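PDB 4ASM: beta-agarase D from Zobellia galactanivorans, which cleaves the beta-1,4-linkages of agarose at random as a retaining family GH16 endo-hydrolase, the chain here being its catalytic domain. Local coordinates for residues Arg138-Asn143 / Asn350-Trp355; Thr262-Val267 / Ile300-Pro305; Asp157-Asp162 / Lys314-Met319; Pro74-Trp79 / Lys103-Ser108. All blocks are in the same frame, centred on the assembly; numbering follows the deposited sequence.

Interaction 1: residues Arg138-Asn143 / Asn350-Trp355; sequences RVKVMN and NLLVDW. With CA (calcium ion), chain B.
Arg138 N donates to Trp355 O and Lys140 N to Leu352 O, while Asp354 N donates back to Arg138 O, so the strands 133-140 and 350-362 pair antiparallel. Asp354 and Trp355 both lie opposite Arg138, a classic beta bulge; beyond it Val139 and Val353 form a non-hydrogen-bonded pair with their CA atoms 4.3 Å apart.

The charged contact grows out of the bulge. Asp354 CG is anti to the backbone N (chi1 -175°), which sets the carboxylate between guanidinium and metal. Arg138 NH1 meets Asp354 OD2 at 2.8 Å in a salt bridge, on the anti side of the carboxylate and 34° out of its plane. Asp354 OD1 binds the calcium ion at 2.4 Å, and the backbone Asp354 O binds it at 2.5 Å. This double hold probably fixes the carboxylate's rotation. Asp9, Asp34, Asn36 and Gly89 complete the protein ligands.

The apolar contacts fall in two groups. Arg138 CB sits over one face of the Trp355 indole, 3.7 Å from the centroid of the five-membered ring. Separately, Val139 CG2 touches Leu351 CD1 at 3.5 Å, and Met142 CG lies against Leu351 CB at 3.7 Å. Where the strands part, a water bridges Lys140 O and Asn350 O.

Strand 220-229 continues the pairing beside Val139, strand 90-96 pairs with Leu351 and Val353, and strand 320-326 packs against Leu351 and Met142.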
# COMPACT_ATOMS: atom_id res chain seq x y z
N ARG A 138 -4.25 -11.98 2.85
CA ARG A 138 -5.18 -12.53 1.87
C ARG A 138 -6.37 -11.59 1.87
O ARG A 138 -7.02 -11.37 2.90
CB ARG A 138 -5.60 -13.96 2.22
CG ARG A 138 -6.52 -14.56 1.18
CD ARG A 138 -6.70 -16.08 1.44
NE ARG A 138 -7.48 -16.67 0.34
CZ ARG A 138 -8.80 -16.85 0.35
NH1 ARG A 138 -9.52 -16.49 1.40
NH2 ARG A 138 -9.40 -17.37 -0.72
N VAL A 139 -6.67 -11.02 0.70
CA VAL A 139 -7.58 -9.88 0.60
C VAL A 139 -8.42 -9.95 -0.67
O VAL A 139 -7.89 -10.28 -1.73
CB VAL A 139 -6.78 -8.55 0.66
CG1 VAL A 139 -5.63 -8.52 -0.38
CG2 VAL A 139 -7.71 -7.35 0.53
N LYS A 140 -9.72 -9.66 -0.54
CA LYS A 140 -10.57 -9.46 -1.70
C LYS A 140 -10.52 -7.98 -2.03
O LYS A 140 -11.13 -7.15 -1.33
CB LYS A 140 -12.00 -9.89 -1.41
CG LYS A 140 -12.90 -9.82 -2.64
CD LYS A 140 -14.30 -10.28 -2.32
CE LYS A 140 -15.17 -10.35 -3.56
NZ LYS A 140 -16.57 -10.77 -3.22
N VAL A 141 -9.81 -7.66 -3.11
CA VAL A 141 -9.68 -6.28 -3.56
C VAL A 141 -11.08 -5.72 -3.85
O VAL A 141 -11.91 -6.41 -4.45
CB VAL A 141 -8.81 -6.22 -4.84
CG1 VAL A 141 -8.71 -4.80 -5.39
CG2 VAL A 141 -7.41 -6.83 -4.55
N MET A 142 -11.36 -4.48 -3.44
CA MET A 142 -12.67 -3.90 -3.71
C MET A 142 -12.92 -3.75 -5.20
O MET A 142 -12.07 -3.21 -5.92
CB MET A 142 -12.84 -2.54 -3.08
CG MET A 142 -12.85 -2.54 -1.61
SD MET A 142 -13.39 -0.92 -0.99
CE MET A 142 -12.03 0.05 -1.66
N ASN A 143 -14.12 -4.15 -5.63
CA ASN A 143 -14.58 -3.90 -6.98
C ASN A 143 -15.08 -2.45 -7.11
O ASN A 143 -16.27 -2.19 -7.33
CB ASN A 143 -15.68 -4.89 -7.37
CG ASN A 143 -16.00 -4.82 -8.84
OD1 ASN A 143 -15.14 -4.44 -9.64
ND2 ASN A 143 -17.23 -5.14 -9.19
N ASN A 350 -16.64 -2.70 -0.19
CA ASN A 350 -16.24 -3.26 1.10
C ASN A 350 -15.03 -4.15 0.93
O ASN A 350 -15.11 -5.24 0.36
CB ASN A 350 -17.41 -4.04 1.71
CG ASN A 350 -17.13 -4.52 3.11
OD1 ASN A 350 -16.28 -3.99 3.81
ND2 ASN A 350 -17.88 -5.53 3.53
N LEU A 351 -13.90 -3.67 1.43
CA LEU A 351 -12.65 -4.41 1.38
C LEU A 351 -12.69 -5.54 2.41
O LEU A 351 -12.98 -5.28 3.56
CB LEU A 351 -11.50 -3.44 1.67
CG LEU A 351 -10.09 -4.04 1.64
CD1 LEU A 351 -9.66 -4.40 0.23
CD2 LEU A 351 -9.11 -3.04 2.25
N LEU A 352 -12.37 -6.77 1.99
CA LEU A 352 -12.39 -7.93 2.91
C LEU A 352 -11.00 -8.50 3.05
O LEU A 352 -10.41 -8.95 2.06
CB LEU A 352 -13.32 -9.03 2.38
CG LEU A 352 -14.80 -8.68 2.24
CD1 LEU A 352 -15.56 -9.89 1.73
CD2 LEU A 352 -15.42 -8.18 3.54
N VAL A 353 -10.46 -8.50 4.28
CA VAL A 353 -9.18 -9.13 4.53
C VAL A 353 -9.41 -10.39 5.38
O VAL A 353 -9.83 -10.33 6.54
CB VAL A 353 -8.15 -8.18 5.21
CG1 VAL A 353 -6.81 -8.88 5.39
CG2 VAL A 353 -7.99 -6.87 4.39
N ASP A 354 -9.14 -11.53 4.77
CA ASP A 354 -9.29 -12.81 5.44
C ASP A 354 -8.27 -12.97 6.56
O ASP A 354 -8.60 -13.45 7.66
CB ASP A 354 -9.14 -13.90 4.38
CG ASP A 354 -9.40 -15.32 4.90
OD1 ASP A 354 -9.94 -15.50 6.03
OD2 ASP A 354 -9.07 -16.25 4.16
N TRP A 355 -7.04 -12.55 6.29
CA TRP A 355 -5.97 -12.65 7.27
C TRP A 355 -4.78 -11.79 6.86
O TRP A 355 -4.60 -11.47 5.69
CB TRP A 355 -5.52 -14.09 7.49
CG TRP A 355 -5.17 -14.94 6.28
CD1 TRP A 355 -5.94 -15.94 5.75
CD2 TRP A 355 -3.92 -14.97 5.53
NE1 TRP A 355 -5.28 -16.55 4.72
CE2 TRP A 355 -4.05 -15.98 4.56
CE3 TRP A 355 -2.74 -14.21 5.57
CZ2 TRP A 355 -3.03 -16.28 3.63
CZ3 TRP A 355 -1.72 -14.50 4.65
CH2 TRP A 355 -1.88 -15.54 3.70
CA CA B . -10.16 -15.24 8.36
O HOH W 1 -13.92 -6.64 -1.65
O HOH W 2 -11.87 -16.81 7.66

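Interaction 2: residues Thr262-Val267 / Ile300-Pro305; sequences TYPAGV and ISVIDP
Pro264 and Ile300 meet in a small apolar contact that joins the end of strand 259-264 to the loop following helix 291-297, at the periphery of the GH16 beta-jelly-roll fold and away from its annotated sites. No hydrogen bond crosses between the two segments; the fit is one of carbon against carbon.

The Ile300 side chain sends its two branches to different partners. CG1 is anti to the carbonyl carbon (chi1 -63°), and chi2 of 164° carries CD1 on to the backbone at Gly266, where Ile300 CD1 lies 3.6 Å from Gly266 CA. The other branch rests against the proline ring, Ile300 CG2 being 3.7 Å from Pro264 CB. Val267 reaches toward Ile300 tip to tip, Val267 CG1 standing 4.0 Å from Ile300 CG2, while Val267 CG2 approaches CD1 of the same isoleucine. Ile300 is therefore met by Pro264, Gly266 and Val267 together. An alanine at Ile300 would probably leave a gap beside Gly266 and take from Val267 the branches it packs against.

The pyrrolidine ring is shared by two residues of the loop. Val302 crosses it at about a right angle, and Val302 CG1 touches Pro264 CG at 3.6 Å. Gln283 of strand 282-288 also packs on Pro264, and Val250 of strand 249-253 on Val302. The loop that presents Ile300 and Val302 is shaped by Ser301 OG, which accepts from Ile303 N at 3.0 Å in an ST turn and from Asp304 N at 2.9 Å in an ST motif, the latter bond almost straight at 175°.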
# COMPACT_ATOMS: atom_id res chain seq x y z
N THR A 262 15.76 -3.53 -14.41
CA THR A 262 15.83 -2.14 -14.83
C THR A 262 16.46 -1.24 -13.78
O THR A 262 16.64 -1.63 -12.63
CB THR A 262 14.43 -1.58 -15.18
OG1 THR A 262 13.59 -1.68 -14.01
CG2 THR A 262 13.77 -2.33 -16.36
N TYR A 263 16.83 -0.04 -14.19
CA TYR A 263 17.37 0.95 -13.26
C TYR A 263 17.09 2.35 -13.84
O TYR A 263 16.82 2.49 -15.04
CB TYR A 263 18.87 0.71 -13.01
CG TYR A 263 19.70 0.91 -14.25
CD1 TYR A 263 19.87 -0.13 -15.17
CD2 TYR A 263 20.25 2.16 -14.54
CE1 TYR A 263 20.57 0.08 -16.35
CE2 TYR A 263 20.96 2.37 -15.70
CZ TYR A 263 21.12 1.32 -16.60
OH TYR A 263 21.81 1.51 -17.79
N PRO A 264 17.11 3.39 -12.99
CA PRO A 264 16.79 4.74 -13.46
C PRO A 264 17.75 5.27 -14.52
O PRO A 264 18.99 5.19 -14.36
CB PRO A 264 16.88 5.58 -12.17
CG PRO A 264 16.66 4.59 -11.05
CD PRO A 264 17.34 3.33 -11.54
N ALA A 265 17.17 5.79 -15.60
CA ALA A 265 17.95 6.37 -16.70
C ALA A 265 18.43 7.78 -16.37
O ALA A 265 19.46 8.22 -16.88
CB ALA A 265 17.15 6.37 -17.98
N GLY A 266 17.68 8.52 -15.56
CA GLY A 266 18.10 9.87 -15.24
C GLY A 266 17.19 10.62 -14.30
O GLY A 266 15.98 10.36 -14.22
N VAL A 267 17.81 11.56 -13.58
CA VAL A 267 17.11 12.53 -12.77
C VAL A 267 17.84 13.84 -12.94
O VAL A 267 19.02 13.88 -13.30
CB VAL A 267 17.07 12.16 -11.26
CG1 VAL A 267 16.20 10.94 -11.02
CG2 VAL A 267 18.49 11.99 -10.67
N ILE A 300 21.49 6.01 -9.35
CA ILE A 300 20.33 6.73 -8.86
C ILE A 300 19.55 5.80 -7.95
O ILE A 300 19.21 4.69 -8.34
CB ILE A 300 19.41 7.19 -10.02
CG1 ILE A 300 20.16 8.19 -10.91
CG2 ILE A 300 18.09 7.79 -9.48
CD1 ILE A 300 19.54 8.40 -12.27
N SER A 301 19.25 6.25 -6.74
CA SER A 301 18.48 5.42 -5.81
C SER A 301 17.06 5.19 -6.30
O SER A 301 16.43 6.09 -6.86
CB SER A 301 18.45 6.09 -4.44
OG SER A 301 17.66 5.34 -3.53
N VAL A 302 16.57 3.97 -6.07
CA VAL A 302 15.16 3.67 -6.32
C VAL A 302 14.37 3.73 -5.01
O VAL A 302 13.16 3.54 -5.00
CB VAL A 302 14.96 2.29 -7.01
CG1 VAL A 302 15.54 2.31 -8.43
CG2 VAL A 302 15.54 1.14 -6.20
N ILE A 303 15.06 3.99 -3.90
CA ILE A 303 14.43 4.19 -2.60
C ILE A 303 14.15 5.68 -2.36
O ILE A 303 13.01 6.08 -2.13
CB ILE A 303 15.29 3.62 -1.43
CG1 ILE A 303 15.59 2.12 -1.61
CG2 ILE A 303 14.62 3.89 -0.05
CD1 ILE A 303 14.40 1.20 -1.78
N ASP A 304 15.20 6.50 -2.46
CA ASP A 304 15.15 7.92 -2.12
C ASP A 304 16.07 8.68 -3.10
O ASP A 304 17.17 9.10 -2.72
CB ASP A 304 15.63 8.09 -0.67
CG ASP A 304 15.51 9.51 -0.16
OD1 ASP A 304 14.82 10.32 -0.80
OD2 ASP A 304 16.12 9.79 0.91
N PRO A 305 15.65 8.81 -4.38
CA PRO A 305 16.54 9.39 -5.40
C PRO A 305 16.91 10.83 -5.11
O PRO A 305 17.96 11.28 -5.58
CB PRO A 305 15.70 9.31 -6.70
CG PRO A 305 14.27 9.15 -6.25
CD PRO A 305 14.37 8.37 -4.95

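Interaction 3: residues Asp157-Asp162 / Lys314-Met319; sequences DTQEID and KFSKEM. With IMD (imidazole), chain C.
Gln159, Ile161 and Thr158 meet the loop 314-319 in a mixed apolar and polar contact, where strand 159-166 lies against the chain leading into strand 320-326. The two touching parts run 84° apart.

Ile161 carries the apolar half. Its CG1 lies over one face of the Phe315 ring, 3.9 Å from the centroid and offset toward the rim, and its CD1 touches Met319 CE at 3.7 Å. The methionine crosses the isoleucine at about a right angle, with Met319 CE also 3.8 Å from Gln159 CB. Gln159 stretches out to the backbone of Phe315, Ser316 and Lys317, and Lys317 crosses its side chain. Lys317 NZ donates to Thr158 OG1 at 3.2 Å; Asp156 supplies the salt-bridge partner of this amine and also binds the threonine hydroxyl.

The bond to Glu160 CB points away from the loop, and with CG anti to the backbone N (chi1 167°) the chain runs extended. An imidazole, probably from the crystallisation liquor, donates from N1 to Glu160 OE2 at 2.6 Å and also bonds Glu326. This alternation is that of a GH16 catalytic strand: packing residues on one side, and on the other Glu160, probably the nucleophile as in related enzymes, with Asp162.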
# COMPACT_ATOMS: atom_id res chain seq x y z
N ASP A 157 5.77 9.76 9.90
CA ASP A 157 5.23 10.02 8.55
C ASP A 157 6.33 10.28 7.48
O ASP A 157 6.01 10.78 6.41
CB ASP A 157 4.20 11.17 8.54
CG ASP A 157 2.93 10.84 9.30
OD1 ASP A 157 2.60 9.64 9.43
OD2 ASP A 157 2.25 11.80 9.75
N THR A 158 7.58 9.91 7.77
CA THR A 158 8.66 10.13 6.78
C THR A 158 8.96 8.92 5.88
O THR A 158 9.49 9.08 4.79
CB THR A 158 9.99 10.58 7.43
OG1 THR A 158 10.47 9.58 8.33
CG2 THR A 158 9.80 11.90 8.19
N GLN A 159 8.67 7.72 6.36
CA GLN A 159 9.07 6.51 5.65
C GLN A 159 7.90 5.57 5.54
O GLN A 159 7.22 5.32 6.54
CB GLN A 159 10.24 5.82 6.35
CG GLN A 159 11.51 6.70 6.49
CD GLN A 159 12.70 6.01 7.15
OE1 GLN A 159 13.66 6.68 7.59
NE2 GLN A 159 12.66 4.71 7.23
N GLU A 160 7.69 5.02 4.34
CA GLU A 160 6.51 4.19 4.06
C GLU A 160 6.86 3.07 3.11
O GLU A 160 7.62 3.28 2.17
CB GLU A 160 5.41 5.06 3.46
CG GLU A 160 4.24 4.31 2.84
CD GLU A 160 3.20 5.24 2.26
OE1 GLU A 160 3.18 6.44 2.61
OE2 GLU A 160 2.38 4.73 1.45
N ILE A 161 6.32 1.89 3.37
CA ILE A 161 6.47 0.75 2.45
C ILE A 161 5.08 0.21 2.24
O ILE A 161 4.41 -0.11 3.19
CB ILE A 161 7.37 -0.35 3.04
CG1 ILE A 161 8.82 0.16 3.14
CG2 ILE A 161 7.28 -1.65 2.22
CD1 ILE A 161 9.70 -0.60 4.15
N ASP A 162 4.63 0.16 0.98
CA ASP A 162 3.30 -0.35 0.72
C ASP A 162 3.36 -1.84 0.44
O ASP A 162 4.35 -2.34 -0.10
CB ASP A 162 2.64 0.40 -0.44
CG ASP A 162 2.49 1.86 -0.16
OD1 ASP A 162 2.51 2.25 1.03
OD2 ASP A 162 2.38 2.63 -1.12
N LYS A 314 17.87 5.25 2.59
CA LYS A 314 17.52 3.93 3.08
C LYS A 314 16.38 4.03 4.08
O LYS A 314 16.13 5.10 4.66
CB LYS A 314 18.76 3.26 3.70
CG LYS A 314 19.33 3.95 4.94
CD LYS A 314 20.55 3.18 5.46
CE LYS A 314 21.84 3.68 4.85
NZ LYS A 314 22.95 2.69 4.96
N PHE A 315 15.69 2.91 4.27
CA PHE A 315 14.72 2.80 5.33
C PHE A 315 15.48 2.61 6.64
O PHE A 315 16.54 1.97 6.70
CB PHE A 315 13.79 1.63 5.06
CG PHE A 315 13.00 1.76 3.78
CD1 PHE A 315 12.00 2.73 3.65
CD2 PHE A 315 13.26 0.92 2.70
CE1 PHE A 315 11.27 2.85 2.47
CE2 PHE A 315 12.53 1.03 1.49
CZ PHE A 315 11.53 2.03 1.39
N SER A 316 14.95 3.18 7.71
CA SER A 316 15.66 3.11 8.98
C SER A 316 14.72 3.11 10.17
O SER A 316 15.19 3.04 11.31
CB SER A 316 16.64 4.29 9.09
OG SER A 316 15.98 5.54 9.04
N LYS A 317 13.41 3.21 9.92
CA LYS A 317 12.46 3.39 11.02
C LYS A 317 11.41 2.29 11.07
O LYS A 317 10.89 1.86 10.03
CB LYS A 317 11.77 4.75 10.91
CG LYS A 317 12.75 5.92 11.14
CD LYS A 317 12.19 7.27 10.72
CE LYS A 317 13.16 8.40 11.07
NZ LYS A 317 12.68 9.72 10.58
N GLU A 318 11.09 1.84 12.29
CA GLU A 318 9.94 0.95 12.48
C GLU A 318 8.66 1.63 11.96
O GLU A 318 8.52 2.87 11.95
CB GLU A 318 9.76 0.51 13.94
CG GLU A 318 9.36 1.63 14.88
CD GLU A 318 9.09 1.18 16.30
OE1 GLU A 318 9.13 -0.03 16.57
OE2 GLU A 318 8.81 2.09 17.12
N MET A 319 7.72 0.79 11.55
CA MET A 319 6.51 1.25 10.88
C MET A 319 5.23 0.65 11.45
O MET A 319 5.22 -0.48 11.94
CB MET A 319 6.60 0.93 9.38
CG MET A 319 7.76 1.65 8.70
SD MET A 319 7.71 1.37 6.93
CE MET A 319 9.29 2.15 6.52
N1 IMD C . -0.16 4.91 0.87
C2 IMD C . -1.12 5.48 1.62
N3 IMD C . -2.31 5.23 1.04
C4 IMD C . -2.12 4.50 -0.07
C5 IMD C . -0.75 4.29 -0.18

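Interaction 4: residues Pro74-Trp79 / Lys103-Ser108; sequences PGPTKW and KSFTGS
The Phe105 ring receives Gly75 CA over one face, 4.0 Å from the ring centroid and 22° off the normal, in a CH-pi contact offset toward the rim. Phe105 CG, standing between its own backbone N and carbonyl carbon (chi1 57°), comes to 3.7 Å from Gly75 CA. Pro76 meets the same ring, its CD 3.7 Å from Phe105 CE1; the two side chains lie side by side and point the same way. Ala332 of helix 329-333 touches both Pro76 and Phe105.

Gly75 and Pro76 are the central residues of a type II' beta turn from Pro74 to Thr77, closed by Thr77 N donating to Pro74 O at 2.9 Å. Glycine suits the position after Pro74, since its phi is positive and a CB would run into Pro76 CD. The turn leads into strand 77-79 of the GH16 catalytic domain, which pairs parallel with strand 112-125; strand 102-106 pairs antiparallel with that same strand.

Lys103 spans the contact with an extended side chain. Its CB packs on Pro76 CA at 3.8 Å, CE passes 3.6 Å from Gly75 O, and NZ donates to Thr77 O at 2.7 Å. The amine arrives 19° from the plane of that carbonyl. A leucine in place of Lys103 would remove the amine and would probably leave Thr77 O without its partner across the contact. Glu72 and Glu117 also touch Lys103, while Thr77 OG1 bonds with the backbone N of Asp327.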
# COMPACT_ATOMS: atom_id res chain seq x y z
N PRO A 74 -6.66 11.57 2.30
CA PRO A 74 -6.32 12.30 1.08
C PRO A 74 -7.56 12.66 0.30
O PRO A 74 -8.64 12.07 0.51
CB PRO A 74 -5.46 11.29 0.32
CG PRO A 74 -6.06 9.98 0.69
CD PRO A 74 -6.44 10.11 2.14
N GLY A 75 -7.43 13.59 -0.65
CA GLY A 75 -8.56 13.89 -1.52
C GLY A 75 -9.81 14.24 -0.74
O GLY A 75 -9.74 14.90 0.30
N PRO A 76 -10.97 13.79 -1.24
CA PRO A 76 -12.21 14.00 -0.52
C PRO A 76 -12.53 12.83 0.44
O PRO A 76 -13.69 12.62 0.80
CB PRO A 76 -13.22 14.10 -1.66
CG PRO A 76 -12.73 13.05 -2.62
CD PRO A 76 -11.21 13.16 -2.56
N THR A 77 -11.50 12.07 0.85
CA THR A 77 -11.69 11.01 1.85
C THR A 77 -11.92 11.60 3.24
O THR A 77 -11.25 12.54 3.64
CB THR A 77 -10.46 10.13 1.95
OG1 THR A 77 -10.13 9.63 0.65
CG2 THR A 77 -10.66 8.93 2.92
N LYS A 78 -12.89 11.02 3.97
CA LYS A 78 -13.00 11.26 5.42
C LYS A 78 -13.01 9.92 6.12
O LYS A 78 -14.01 9.19 6.07
CB LYS A 78 -14.22 12.08 5.79
CG LYS A 78 -14.19 12.47 7.30
CD LYS A 78 -15.56 12.70 7.89
CE LYS A 78 -16.32 11.39 8.11
NZ LYS A 78 -17.57 11.60 8.93
N TRP A 79 -11.91 9.58 6.78
CA TRP A 79 -11.88 8.33 7.52
C TRP A 79 -12.84 8.38 8.71
O TRP A 79 -12.97 9.41 9.38
CB TRP A 79 -10.47 7.99 7.97
CG TRP A 79 -9.58 7.59 6.85
CD1 TRP A 79 -9.89 6.79 5.78
CD2 TRP A 79 -8.22 7.96 6.69
NE1 TRP A 79 -8.79 6.64 4.96
CE2 TRP A 79 -7.75 7.35 5.50
CE3 TRP A 79 -7.34 8.75 7.45
CZ2 TRP A 79 -6.44 7.52 5.04
CZ3 TRP A 79 -6.04 8.90 7.01
CH2 TRP A 79 -5.60 8.28 5.82
N LYS A 103 -16.16 17.52 0.10
CA LYS A 103 -14.89 17.83 0.73
C LYS A 103 -13.96 18.50 -0.26
O LYS A 103 -13.89 18.09 -1.42
CB LYS A 103 -14.21 16.58 1.34
CG LYS A 103 -12.82 16.85 1.94
CD LYS A 103 -12.38 15.73 2.86
CE LYS A 103 -11.01 16.00 3.49
NZ LYS A 103 -10.73 15.00 4.55
N SER A 104 -13.24 19.51 0.24
CA SER A 104 -12.28 20.28 -0.53
C SER A 104 -10.87 19.74 -0.31
O SER A 104 -10.50 19.29 0.80
CB SER A 104 -12.36 21.75 -0.12
OG SER A 104 -11.28 22.49 -0.66
N PHE A 105 -10.06 19.78 -1.36
CA PHE A 105 -8.67 19.38 -1.31
C PHE A 105 -7.93 20.14 -2.42
O PHE A 105 -8.55 20.67 -3.34
CB PHE A 105 -8.50 17.86 -1.50
CG PHE A 105 -9.11 17.34 -2.79
CD1 PHE A 105 -10.46 17.02 -2.87
CD2 PHE A 105 -8.31 17.13 -3.91
CE1 PHE A 105 -11.01 16.55 -4.07
CE2 PHE A 105 -8.86 16.65 -5.10
CZ PHE A 105 -10.20 16.36 -5.18
N THR A 106 -6.61 20.16 -2.31
CA THR A 106 -5.78 20.86 -3.29
C THR A 106 -5.65 20.01 -4.55
O THR A 106 -5.16 18.87 -4.50
CB THR A 106 -4.43 21.21 -2.69
OG1 THR A 106 -4.67 22.03 -1.54
CG2 THR A 106 -3.59 21.99 -3.70
N GLY A 107 -6.11 20.58 -5.66
CA GLY A 107 -6.05 19.91 -6.95
C GLY A 107 -4.73 20.11 -7.68
O GLY A 107 -3.78 20.73 -7.15
N SER A 108 -4.67 19.61 -8.91
CA SER A 108 -3.44 19.61 -9.69
C SER A 108 -3.00 21.01 -10.13
O SER A 108 -1.88 21.18 -10.61
CB SER A 108 -3.61 18.72 -10.92
OG SER A 108 -4.57 19.29 -11.78

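From the N terminus, interaction 4 closes first, joining the turn before strand 77-79 to strand 102-106 across a short loop, and is complete before the others begin. Interaction 1 opens next at 138-143 and closes last, tying strand 133-140 to strand 350-362, so its long loop encloses both remaining contacts. Within it, interaction 3 links strand 159-166 to 314-319, and this loop in turn holds interaction 2, which joins the end of strand 259-264 to the loop after helix 291-297. None cross. Interactions 2 and 3 touch directly, Ile303 CD1 packing 3.8 Å from Phe315 CE2. Interaction 1, beside the calcium site, lies across the chain's centre from both.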